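Local atomic coordinates of cytochrome c-552 (Thiobacillus ferrooxidans, PDB entry 1H1O), a protein that carries electrons in the periplasm as a diheme, high-potential c-type cytochrome of the c4 group. Residues Lys96-Ala100 with Asp175-Ser181. Numbering follows the deposited sequence.
Sequences KHAGA and DVAAYLS
Loop-on-helix packing by van der Waals contact joins the two ends of the second cytochrome c domain: Lys96-Ala100, which leads into helix 100-109, lies along the Asp175-Ser181 part of the C-terminal helix 170-182. In the cytochrome c fold the N- and C-terminal helices of a domain pack together, and the example illustrates how small residues let a chain enter such a pair. Lys96-Ala98 is extended, Gly99 turns to phi/psi 97/4 at the N-cap position, and Ala100 is already helical. The register pairs His97 with Ala178, Gly99 with Asp175 and Ala100 with Tyr179, whose CA atoms are 4.9, 4.4 and 4.0 Å apart respectively. Ala178 is the hub, its methyl pointing at the loop: CB lies 3.6 Å from His97 CB, 3.4 Å from His97 O and 3.1 Å from Ala98 O. Glycine suits position 99 twice over, since a CB would jam against the preceding carbonyl and collide with Asp175 OD1, which sits 3.4 Å from Gly99 CA. Asp175 (chi1 m) bends its carboxylate to that spot. The His97 CA-to-CB bond points toward the helix, and chi1 m places CD2 3.6 Å from Ser181 OG; its ring stacks on Tyr141 of helix 141-153, with a zinc ion about 4 Å from the side chain. Val176 faces away from the loop to touch the heme and Ile106, while Leu180 meets Phe107, so the same helix serves core and loop. Tyr179 (chi1 t) leads its hydroxyl end away from the loop, but Ala100 O stays 3.3 Å from Tyr179 CB and 3.7 Å from Tyr179 CD2.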
# COMPACT_ATOMS: atom_id res chain seq x y z
N LYS A 96 -4.39 -15.73 -8.75
CA LYS A 96 -5.00 -15.03 -9.87
C LYS A 96 -6.17 -14.15 -9.45
O LYS A 96 -7.09 -14.61 -8.76
CB LYS A 96 -5.51 -16.03 -10.91
CG LYS A 96 -4.50 -17.07 -11.38
CD LYS A 96 -5.11 -17.90 -12.51
CE LYS A 96 -4.35 -19.20 -12.75
NZ LYS A 96 -4.48 -20.16 -11.62
N HIS A 97 -6.14 -12.89 -9.86
CA HIS A 97 -7.23 -11.96 -9.57
C HIS A 97 -7.79 -11.41 -10.88
O HIS A 97 -7.05 -10.88 -11.71
CB HIS A 97 -6.73 -10.82 -8.67
CG HIS A 97 -6.37 -11.25 -7.28
ND1 HIS A 97 -7.30 -11.78 -6.41
CD2 HIS A 97 -5.18 -11.29 -6.64
CE1 HIS A 97 -6.69 -12.12 -5.28
NE2 HIS A 97 -5.41 -11.84 -5.40
N ALA A 98 -9.09 -11.56 -11.07
CA ALA A 98 -9.75 -11.08 -12.29
C ALA A 98 -9.64 -9.57 -12.42
O ALA A 98 -9.59 -8.86 -11.41
CB ALA A 98 -11.21 -11.49 -12.28
N GLY A 99 -9.58 -9.09 -13.66
CA GLY A 99 -9.51 -7.67 -13.92
C GLY A 99 -8.15 -7.05 -14.18
O GLY A 99 -8.08 -5.83 -14.33
N ALA A 100 -7.08 -7.85 -14.23
CA ALA A 100 -5.74 -7.31 -14.47
C ALA A 100 -5.70 -6.32 -15.66
O ALA A 100 -5.19 -5.21 -15.52
CB ALA A 100 -4.73 -8.45 -14.70
N ASP A 175 -10.05 -4.10 -10.07
CA ASP A 175 -9.23 -4.19 -11.26
C ASP A 175 -7.86 -3.64 -11.02
O ASP A 175 -6.87 -4.33 -11.26
CB ASP A 175 -9.92 -3.49 -12.41
CG ASP A 175 -11.18 -4.19 -12.78
OD1 ASP A 175 -11.32 -5.29 -12.22
OD2 ASP A 175 -12.00 -3.68 -13.58
N VAL A 176 -7.77 -2.42 -10.53
CA VAL A 176 -6.47 -1.86 -10.27
C VAL A 176 -5.72 -2.76 -9.28
O VAL A 176 -4.53 -2.98 -9.42
CB VAL A 176 -6.58 -0.43 -9.74
CG1 VAL A 176 -5.19 0.17 -9.58
CG2 VAL A 176 -7.39 0.40 -10.71
N ALA A 177 -6.43 -3.30 -8.29
CA ALA A 177 -5.79 -4.18 -7.31
C ALA A 177 -5.28 -5.45 -7.99
O ALA A 177 -4.13 -5.86 -7.78
CB ALA A 177 -6.77 -4.54 -6.18
N ALA A 178 -6.13 -6.08 -8.79
CA ALA A 178 -5.74 -7.29 -9.49
C ALA A 178 -4.46 -6.98 -10.25
O ALA A 178 -3.43 -7.64 -10.07
CB ALA A 178 -6.83 -7.72 -10.45
N TYR A 179 -4.50 -5.94 -11.08
CA TYR A 179 -3.33 -5.57 -11.86
C TYR A 179 -2.07 -5.35 -10.99
O TYR A 179 -1.06 -6.03 -11.17
CB TYR A 179 -3.62 -4.32 -12.70
CG TYR A 179 -2.39 -3.77 -13.39
CD1 TYR A 179 -1.86 -2.53 -13.03
CD2 TYR A 179 -1.74 -4.51 -14.38
CE1 TYR A 179 -0.70 -2.04 -13.63
CE2 TYR A 179 -0.57 -4.03 -14.98
CZ TYR A 179 -0.06 -2.80 -14.60
OH TYR A 179 1.10 -2.34 -15.19
N LEU A 180 -2.15 -4.42 -10.06
CA LEU A 180 -1.01 -4.10 -9.20
C LEU A 180 -0.43 -5.29 -8.43
O LEU A 180 0.79 -5.43 -8.34
CB LEU A 180 -1.40 -2.99 -8.22
CG LEU A 180 -1.10 -1.51 -8.53
CD1 LEU A 180 -0.60 -1.32 -9.97
CD2 LEU A 180 -2.35 -0.69 -8.29
N SER A 181 -1.29 -6.13 -7.88
CA SER A 181 -0.83 -7.27 -7.10
C SER A 181 -0.22 -8.36 -7.97
O SER A 181 0.40 -9.30 -7.46
CB SER A 181 -1.97 -7.85 -6.27
OG SER A 181 -2.96 -8.43 -7.09